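Local coordinates for 199aa long hypothetical Trp repressor binding protein (Sulfolobus tokodaii, PDB 2ZKI) that is of unknown function but, as a flavodoxin-like protein of the NADPH-dependent FMN reductase family, probably binds FMN and may reduce quinones with NAD(P)H, at residues A[112-117]-A[124-129]; A[161-166]-A[178-183]. All blocks are in the same frame, centred on the assembly; numbering follows the deposited sequence.

Interaction 1: A[112-117]-A[124-129]; sequences FFTEAS and ETTILT
Ile127 and Thr126, in the first turn of helix 125-130, lie against Phe112 and Thr114 of strand 109-115, a strand of the parallel sheet of a flavodoxin-like alpha/beta fold. The short axes of strand and helix come within 7.9 Å at 142°, so the chain nearly reverses between them.

The apolar part centres on Ile127. Its CG2 is anti to the backbone N, beside the carbonyl carbon, and approaches Phe112 CB at 3.8 Å; CG1, anti to the carbonyl carbon (chi1 -70°), lies 4.0 Å from the same Phe112 CB. Past CG1 the chain continues to CD1, which lies 3.9 Å from Thr114 CG2. Ile127 thus spans two strand residues whose CB atoms point to the helix, while the intervening Phe113 turns to Ile17 and Ile24 of helix 16-31. Tyr135 of a neighbouring subunit also packs on Ile127.

The polar groups of the two threonines are satisfied outside the contact. Thr114 OG1, anti to its backbone N (chi1 -168°), is hydrogen-bonded with Ser78 O, and Thr126 OG1 with Gly122 O and Thr80 OG1. The two hydroxyl oxygens stay 4.0 Å apart, OG1 of Thr114 to OG1 of Thr126; what meets Thr114 OG1 from the helix is the methyl carbon CG2 of Thr126, at 3.6 Å.

Interaction 2: A[161-166]-A[178-183]; sequences YGATHL and KIARFQ. With SO4 (sulfate ion), chain M; SO4 (sulfate ion), chain K.
Gln183 reaches from helix 174-195 to the backbone of Gly162 and Ala163, joining the C-terminal helix to a segment without regular secondary structure. Its CB points toward that segment, and CG is anti to the backbone N (chi1 -168°). Beyond CG the chain stays extended, which carries CD to 3.7 Å from Ala163 N. At the tip, OE1 accepts the hydrogen bond from Ala163 N at 3.2 Å. The N-H points fairly well at the oxygen (155°), but the donor stands above the carbonyl plane, 46° out of it. The other branch, NE2, passes 3.5 Å from Gly162 CA and gives its stronger hydrogen bond to Phe112 O; the bond to Thr111 OG1 is weak. An alanine in place of Gln183 would probably leave Ala163 N and Phe112 O without these amide partners and open a gap beside Gly162.

Earlier in the helix the contact is apolar. Ala163 CB rests against the helix, 3.9 Å from Ala180 CA and 4.0 Å from Ile179 CG2. Arg181 belongs to another side of the helix: its NE forms a salt bridge with Glu23, and Arg181 NH2 donates to O1 of one sulfate ion at 2.7 Å, while Lys178 NZ makes a weak bond to a second sulfate. Both ions are probably from the crystallisation liquor.

Around it, helix 174-195 meets three elements: helix 150-153 touches Ile179 and Phe182 through Leu151, helix 16-31 meets Ala180 and Gln183 through Glu23 and Ile24, and strand 109-115 is touched by Gln183 at Phe113 and shares a backbone hydrogen bond, Thr114 with Ala163, with segment 161-166.

Interactions 1 and 2 follow one another along the chain, yet their centres are only 11 Å apart and they touch directly. Two probable hydrogen bonds join them: Gln183 NE2 to Phe112 O at 2.8 Å, and Thr114 N to Ala163 O at 3.2 Å. Packing adds Ile127 CG2 on Tyr161 O, 3.4 Å apart. Segment 112-117 is therefore shared ground, meeting helix 125-130 through Phe112 and Thr114 side chains and interaction 2 through backbone hydrogen bonds together with side chains such as Phe113. Both contacts also reach the same neighbouring subunit, whose Tyr135 meets Ile127 and Tyr161. Both sulfate ions sit at Lys178 and Arg181 of interaction 2.

Interaction 1: A[112-117]-A[124-129]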
ATOM      1  N   PHE A 112       7.149  10.313   8.261  1.00 21.86           N
ATOM      2  CA  PHE A 112       7.139   9.024   8.945  1.00 21.67           C
ATOM      3  C   PHE A 112       8.516   8.385   9.040  1.00 21.59           C
ATOM      4  O   PHE A 112       9.340   8.506   8.129  1.00 21.50           O
ATOM      5  CB  PHE A 112       6.170   8.053   8.265  1.00 21.70           C
ATOM      6  CG  PHE A 112       4.761   8.561   8.177  1.00 21.64           C
ATOM      7  CD1 PHE A 112       4.276   9.092   6.987  1.00 21.79           C
ATOM      8  CD2 PHE A 112       3.918   8.507   9.282  1.00 21.64           C
ATOM      9  CE1 PHE A 112       2.971   9.564   6.898  1.00 21.90           C
ATOM     10  CE2 PHE A 112       2.613   8.975   9.206  1.00 21.62           C
ATOM     11  CZ  PHE A 112       2.135   9.503   8.013  1.00 21.90           C
ATOM     12  N   PHE A 113       8.746   7.697  10.155  1.00 21.55           N
ATOM     13  CA  PHE A 113       9.977   6.948  10.383  1.00 21.52           C
ATOM     14  C   PHE A 113       9.703   5.624  11.097  1.00 21.58           C
ATOM     15  O   PHE A 113       8.724   5.491  11.833  1.00 21.58           O
ATOM     16  CB  PHE A 113      11.011   7.793  11.137  1.00 21.42           C
ATOM     17  CG  PHE A 113      10.585   8.221  12.520  1.00 21.35           C
ATOM     18  CD1 PHE A 113       9.732   9.309  12.701  1.00 21.09           C
ATOM     19  CD2 PHE A 113      11.074   7.561  13.646  1.00 21.10           C
ATOM     20  CE1 PHE A 113       9.358   9.716  13.980  1.00 21.07           C
ATOM     21  CE2 PHE A 113      10.702   7.960  14.927  1.00 21.04           C
ATOM     22  CZ  PHE A 113       9.844   9.040  15.095  1.00 21.03           C
ATOM     23  N   THR A 114      10.571   4.645  10.864  1.00 21.66           N
ATOM     24  CA  THR A 114      10.361   3.295  11.375  1.00 21.63           C
ATOM     25  C   THR A 114      11.685   2.571  11.641  1.00 21.84           C
ATOM     26  O   THR A 114      12.760   3.157  11.502  1.00 21.76           O
ATOM     27  CB  THR A 114       9.428   2.472  10.432  1.00 21.57           C
ATOM     28  OG1 THR A 114       9.025   1.262  11.083  1.00 21.70           O
ATOM     29  CG2 THR A 114      10.108   2.139   9.104  1.00 21.30           C
ATOM     30  N   GLU A 115      11.592   1.304  12.036  1.00 22.15           N
ATOM     31  CA  GLU A 115      12.751   0.487  12.378  1.00 22.48           C
ATOM     32  C   GLU A 115      12.396  -0.980  12.171  1.00 22.48           C
ATOM     33  O   GLU A 115      11.282  -1.401  12.482  1.00 22.65           O
ATOM     34  CB  GLU A 115      13.170   0.750  13.833  1.00 22.61           C
ATOM     35  CG  GLU A 115      14.329  -0.104  14.365  1.00 23.74           C
ATOM     36  CD  GLU A 115      13.869  -1.405  15.024  1.00 25.29           C
ATOM     37  OE1 GLU A 115      12.836  -1.387  15.733  1.00 26.04           O
ATOM     38  OE2 GLU A 115      14.544  -2.445  14.838  1.00 25.58           O
ATOM     39  N   ALA A 116      13.343  -1.746  11.639  1.00 22.55           N
ATOM     40  CA  ALA A 116      13.172  -3.185  11.448  1.00 22.57           C
ATOM     41  C   ALA A 116      14.478  -3.931  11.708  1.00 22.67           C
ATOM     42  O   ALA A 116      15.567  -3.411  11.445  1.00 22.60           O
ATOM     43  CB  ALA A 116      12.658  -3.483  10.047  1.00 22.51           C
ATOM     44  N   SER A 117      14.359  -5.152  12.222  1.00 22.79           N
ATOM     45  CA  SER A 117      15.523  -5.978  12.539  1.00 22.95           C
ATOM     46  C   SER A 117      16.199  -6.560  11.288  1.00 22.93           C
ATOM     47  O   SER A 117      17.428  -6.566  11.195  1.00 22.96           O
ATOM     48  CB  SER A 117      15.146  -7.082  13.531  1.00 22.98           C
ATOM     49  OG  SER A 117      14.021  -7.812  13.078  1.00 23.47           O
ATOM     50  N   GLU A 124      10.132   0.043   4.622  1.00 19.13           N
ATOM     51  CA  GLU A 124       9.478   0.937   3.669  1.00 18.91           C
ATOM     52  C   GLU A 124       7.960   0.763   3.576  1.00 18.63           C
ATOM     53  O   GLU A 124       7.248   1.730   3.302  1.00 18.54           O
ATOM     54  CB  GLU A 124      10.140   0.827   2.287  1.00 18.90           C
ATOM     55  CG  GLU A 124      10.146  -0.575   1.700  1.00 19.13           C
ATOM     56  CD  GLU A 124      11.153  -0.759   0.581  1.00 19.09           C
ATOM     57  OE1 GLU A 124      12.353  -0.487   0.789  1.00 19.29           O
ATOM     58  OE2 GLU A 124      10.741  -1.204  -0.506  1.00 19.26           O
ATOM     59  N   THR A 125       7.472  -0.458   3.809  1.00 18.42           N
ATOM     60  CA  THR A 125       6.024  -0.733   3.803  1.00 18.24           C
ATOM     61  C   THR A 125       5.311  -0.130   5.009  1.00 18.09           C
ATOM     62  O   THR A 125       4.184   0.351   4.888  1.00 17.99           O
ATOM     63  CB  THR A 125       5.692  -2.244   3.735  1.00 18.19           C
ATOM     64  OG1 THR A 125       6.614  -2.983   4.544  1.00 18.17           O
ATOM     65  CG2 THR A 125       5.752  -2.746   2.302  1.00 18.00           C
ATOM     66  N   THR A 126       5.977  -0.157   6.162  1.00 17.99           N
ATOM     67  CA  THR A 126       5.438   0.413   7.396  1.00 17.94           C
ATOM     68  C   THR A 126       5.077   1.881   7.198  1.00 18.07           C
ATOM     69  O   THR A 126       4.024   2.331   7.652  1.00 18.20           O
ATOM     70  CB  THR A 126       6.426   0.274   8.570  1.00 17.86           C
ATOM     71  OG1 THR A 126       6.962  -1.053   8.595  1.00 17.72           O
ATOM     72  CG2 THR A 126       5.732   0.547   9.893  1.00 17.91           C
ATOM     73  N   ILE A 127       5.946   2.610   6.503  1.00 18.14           N
ATOM     74  CA  ILE A 127       5.719   4.021   6.196  1.00 18.15           C
ATOM     75  C   ILE A 127       4.559   4.206   5.211  1.00 18.25           C
ATOM     76  O   ILE A 127       3.743   5.115   5.379  1.00 18.25           O
ATOM     77  CB  ILE A 127       7.016   4.702   5.691  1.00 18.07           C
ATOM     78  CG1 ILE A 127       8.014   4.828   6.846  1.00 18.01           C
ATOM     79  CG2 ILE A 127       6.721   6.077   5.098  1.00 18.08           C
ATOM     80  CD1 ILE A 127       9.463   4.906   6.425  1.00 18.09           C
ATOM     81  N   LEU A 128       4.478   3.334   4.207  1.00 18.36           N
ATOM     82  CA  LEU A 128       3.392   3.392   3.225  1.00 18.51           C
ATOM     83  C   LEU A 128       2.030   3.078   3.854  1.00 18.56           C
ATOM     84  O   LEU A 128       1.018   3.674   3.486  1.00 18.58           O
ATOM     85  CB  LEU A 128       3.670   2.459   2.039  1.00 18.45           C
ATOM     86  CG  LEU A 128       2.693   2.521   0.856  1.00 18.63           C
ATOM     87  CD1 LEU A 128       2.943   3.756  -0.009  1.00 19.17           C
ATOM     88  CD2 LEU A 128       2.786   1.260   0.015  1.00 18.67           C
ATOM     89  N   THR A 129       2.014   2.149   4.807  1.00 18.72           N
ATOM     90  CA  THR A 129       0.781   1.789   5.504  1.00 18.81           C
ATOM     91  C   THR A 129       0.357   2.886   6.484  1.00 18.96           C
ATOM     92  O   THR A 129      -0.818   3.244   6.545  1.00 19.14           O
ATOM     93  CB  THR A 129       0.894   0.428   6.236  1.00 18.80           C
ATOM     94  OG1 THR A 129       1.998   0.458   7.147  1.00 18.79           O
ATOM     95  CG2 THR A 129       1.082  -0.714   5.239  1.00 18.41           C
TER

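Interaction 2: A[161-166]-A[178-183]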
ATOM      1  N   TYR A 161      11.476   6.736   1.754  1.00 26.39           N
ATOM      2  CA  TYR A 161      10.210   6.707   2.480  1.00 26.45           C
ATOM      3  C   TYR A 161      10.327   7.355   3.859  1.00 26.74           C
ATOM      4  O   TYR A 161       9.383   7.991   4.329  1.00 26.74           O
ATOM      5  CB  TYR A 161       9.699   5.267   2.593  1.00 26.19           C
ATOM      6  CG  TYR A 161       9.389   4.633   1.254  1.00 25.78           C
ATOM      7  CD1 TYR A 161      10.366   3.928   0.551  1.00 25.50           C
ATOM      8  CD2 TYR A 161       8.121   4.747   0.685  1.00 25.50           C
ATOM      9  CE1 TYR A 161      10.085   3.346  -0.682  1.00 25.48           C
ATOM     10  CE2 TYR A 161       7.830   4.172  -0.548  1.00 25.40           C
ATOM     11  CZ  TYR A 161       8.815   3.472  -1.225  1.00 25.68           C
ATOM     12  OH  TYR A 161       8.531   2.898  -2.444  1.00 25.56           O
ATOM     13  N   GLY A 162      11.487   7.195   4.491  1.00 27.12           N
ATOM     14  CA  GLY A 162      11.760   7.803   5.791  1.00 27.62           C
ATOM     15  C   GLY A 162      13.024   7.280   6.445  1.00 28.06           C
ATOM     16  O   GLY A 162      13.658   6.348   5.940  1.00 28.06           O
ATOM     17  N   ALA A 163      13.391   7.889   7.570  1.00 28.50           N
ATOM     18  CA  ALA A 163      14.544   7.455   8.355  1.00 28.98           C
ATOM     19  C   ALA A 163      14.259   6.131   9.059  1.00 29.38           C
ATOM     20  O   ALA A 163      13.180   5.938   9.627  1.00 29.42           O
ATOM     21  CB  ALA A 163      14.926   8.520   9.368  1.00 28.91           C
ATOM     22  N   THR A 164      15.223   5.217   9.007  1.00 29.89           N
ATOM     23  CA  THR A 164      15.079   3.915   9.655  1.00 30.44           C
ATOM     24  C   THR A 164      16.356   3.494  10.369  1.00 30.83           C
ATOM     25  O   THR A 164      17.403   4.124  10.212  1.00 30.84           O
ATOM     26  CB  THR A 164      14.686   2.796   8.652  1.00 30.47           C
ATOM     27  OG1 THR A 164      15.743   2.597   7.705  1.00 30.45           O
ATOM     28  CG2 THR A 164      13.389   3.129   7.910  1.00 30.61           C
ATOM     29  N   HIS A 165      16.249   2.431  11.162  1.00 31.40           N
ATOM     30  CA  HIS A 165      17.405   1.762  11.744  1.00 31.97           C
ATOM     31  C   HIS A 165      17.363   0.279  11.399  1.00 32.45           C
ATOM     32  O   HIS A 165      16.297  -0.341  11.429  1.00 32.37           O
ATOM     33  CB  HIS A 165      17.447   1.953  13.262  1.00 31.92           C
ATOM     34  CG  HIS A 165      18.477   1.107  13.947  1.00 31.95           C
ATOM     35  ND1 HIS A 165      19.826   1.384  13.892  1.00 31.91           N
ATOM     36  CD2 HIS A 165      18.355  -0.020  14.688  1.00 31.73           C
ATOM     37  CE1 HIS A 165      20.489   0.470  14.576  1.00 31.83           C
ATOM     38  NE2 HIS A 165      19.620  -0.394  15.070  1.00 31.88           N
ATOM     39  N   LEU A 166      18.527  -0.275  11.063  1.00 33.20           N
ATOM     40  CA  LEU A 166      18.654  -1.695  10.742  1.00 33.95           C
ATOM     41  C   LEU A 166      19.261  -2.471  11.908  1.00 34.59           C
ATOM     42  O   LEU A 166      20.276  -2.064  12.475  1.00 34.63           O
ATOM     43  CB  LEU A 166      19.484  -1.899   9.465  1.00 33.82           C
ATOM     44  CG  LEU A 166      19.864  -3.333   9.069  1.00 33.73           C
ATOM     45  CD1 LEU A 166      18.641  -4.152   8.707  1.00 33.47           C
ATOM     46  CD2 LEU A 166      20.867  -3.346   7.927  1.00 33.96           C
ATOM     47  N   LYS A 178      22.558  11.126  10.454  1.00 33.39           N
ATOM     48  CA  LYS A 178      22.581  12.149   9.410  1.00 33.11           C
ATOM     49  C   LYS A 178      21.249  12.191   8.670  1.00 32.78           C
ATOM     50  O   LYS A 178      20.744  13.271   8.349  1.00 32.86           O
ATOM     51  CB  LYS A 178      23.707  11.870   8.409  1.00 33.25           C
ATOM     52  CG  LYS A 178      25.118  12.188   8.895  1.00 33.76           C
ATOM     53  CD  LYS A 178      25.555  13.589   8.468  1.00 34.91           C
ATOM     54  CE  LYS A 178      27.073  13.681   8.279  1.00 35.37           C
ATOM     55  NZ  LYS A 178      27.846  13.397   9.526  1.00 35.75           N
ATOM     56  N   ILE A 179      20.690  11.009   8.410  1.00 32.24           N
ATOM     57  CA  ILE A 179      19.426  10.869   7.690  1.00 31.71           C
ATOM     58  C   ILE A 179      18.229  11.270   8.558  1.00 31.41           C
ATOM     59  O   ILE A 179      17.279  11.886   8.067  1.00 31.34           O
ATOM     60  CB  ILE A 179      19.256   9.434   7.123  1.00 31.72           C
ATOM     61  CG1 ILE A 179      20.251   9.198   5.980  1.00 31.46           C
ATOM     62  CG2 ILE A 179      17.825   9.191   6.639  1.00 31.60           C
ATOM     63  CD1 ILE A 179      20.480   7.739   5.640  1.00 31.43           C
ATOM     64  N   ALA A 180      18.287  10.927   9.844  1.00 31.01           N
ATOM     65  CA  ALA A 180      17.225  11.277  10.789  1.00 30.62           C
ATOM     66  C   ALA A 180      17.165  12.785  11.031  1.00 30.39           C
ATOM     67  O   ALA A 180      16.083  13.380  11.003  1.00 30.35           O
ATOM     68  CB  ALA A 180      17.403  10.526  12.098  1.00 30.59           C
ATOM     69  N   ARG A 181      18.329  13.398  11.248  1.00 30.09           N
ATOM     70  CA  ARG A 181      18.426  14.852  11.407  1.00 29.76           C
ATOM     71  C   ARG A 181      17.925  15.584  10.165  1.00 29.60           C
ATOM     72  O   ARG A 181      17.312  16.650  10.271  1.00 29.59           O
ATOM     73  CB  ARG A 181      19.859  15.276  11.751  1.00 29.78           C
ATOM     74  CG  ARG A 181      20.188  15.131  13.230  1.00 29.74           C
ATOM     75  CD  ARG A 181      21.541  15.716  13.602  1.00 29.57           C
ATOM     76  NE  ARG A 181      22.599  14.712  13.575  1.00 28.96           N
ATOM     77  CZ  ARG A 181      23.571  14.662  12.669  1.00 28.90           C
ATOM     78  NH1 ARG A 181      24.483  13.702  12.734  1.00 28.69           N
ATOM     79  NH2 ARG A 181      23.641  15.568  11.702  1.00 28.98           N
ATOM     80  N   PHE A 182      18.177  14.997   8.995  1.00 29.32           N
ATOM     81  CA  PHE A 182      17.704  15.555   7.735  1.00 29.03           C
ATOM     82  C   PHE A 182      16.179  15.529   7.633  1.00 28.92           C
ATOM     83  O   PHE A 182      15.573  16.473   7.123  1.00 28.94           O
ATOM     84  CB  PHE A 182      18.347  14.845   6.536  1.00 28.91           C
ATOM     85  CG  PHE A 182      17.816  15.303   5.205  1.00 28.77           C
ATOM     86  CD1 PHE A 182      18.016  16.611   4.772  1.00 28.49           C
ATOM     87  CD2 PHE A 182      17.104  14.428   4.386  1.00 28.66           C
ATOM     88  CE1 PHE A 182      17.521  17.043   3.545  1.00 28.55           C
ATOM     89  CE2 PHE A 182      16.606  14.848   3.155  1.00 28.64           C
ATOM     90  CZ  PHE A 182      16.817  16.160   2.735  1.00 28.71           C
ATOM     91  N   GLN A 183      15.565  14.456   8.128  1.00 28.81           N
ATOM     92  CA  GLN A 183      14.107  14.333   8.128  1.00 28.74           C
ATOM     93  C   GLN A 183      13.463  15.428   8.975  1.00 28.81           C
ATOM     94  O   GLN A 183      12.445  16.008   8.582  1.00 28.71           O
ATOM     95  CB  GLN A 183      13.670  12.944   8.605  1.00 28.67           C
ATOM     96  CG  GLN A 183      12.194  12.648   8.367  1.00 28.47           C
ATOM     97  CD  GLN A 183      11.861  11.171   8.433  1.00 28.50           C
ATOM     98  OE1 GLN A 183      12.387  10.439   9.269  1.00 28.93           O
ATOM     99  NE2 GLN A 183      10.973  10.728   7.553  1.00 28.42           N
TER
HETATM  100  S   SO4 M 505      25.601  17.378   9.843  1.00 93.50           S
HETATM  101  O1  SO4 M 505      26.034  16.326  10.756  1.00 93.53           O
HETATM  102  O2  SO4 M 505      25.804  16.937   8.465  1.00 93.41           O
HETATM  103  O3  SO4 M 505      24.188  17.672  10.065  1.00 93.42           O
HETATM  104  O4  SO4 M 505      26.393  18.581  10.088  1.00 93.55           O
HETATM  105  S   SO4 K 503      27.073  12.752  14.188  1.00 45.14           S
HETATM  106  O1  SO4 K 503      27.444  14.120  14.539  1.00 45.37           O
HETATM  107  O2  SO4 K 503      28.118  11.843  14.644  1.00 45.38           O
HETATM  108  O3  SO4 K 503      25.811  12.402  14.838  1.00 45.32           O
HETATM  109  O4  SO4 K 503      26.930  12.645  12.739  1.00 45.08           O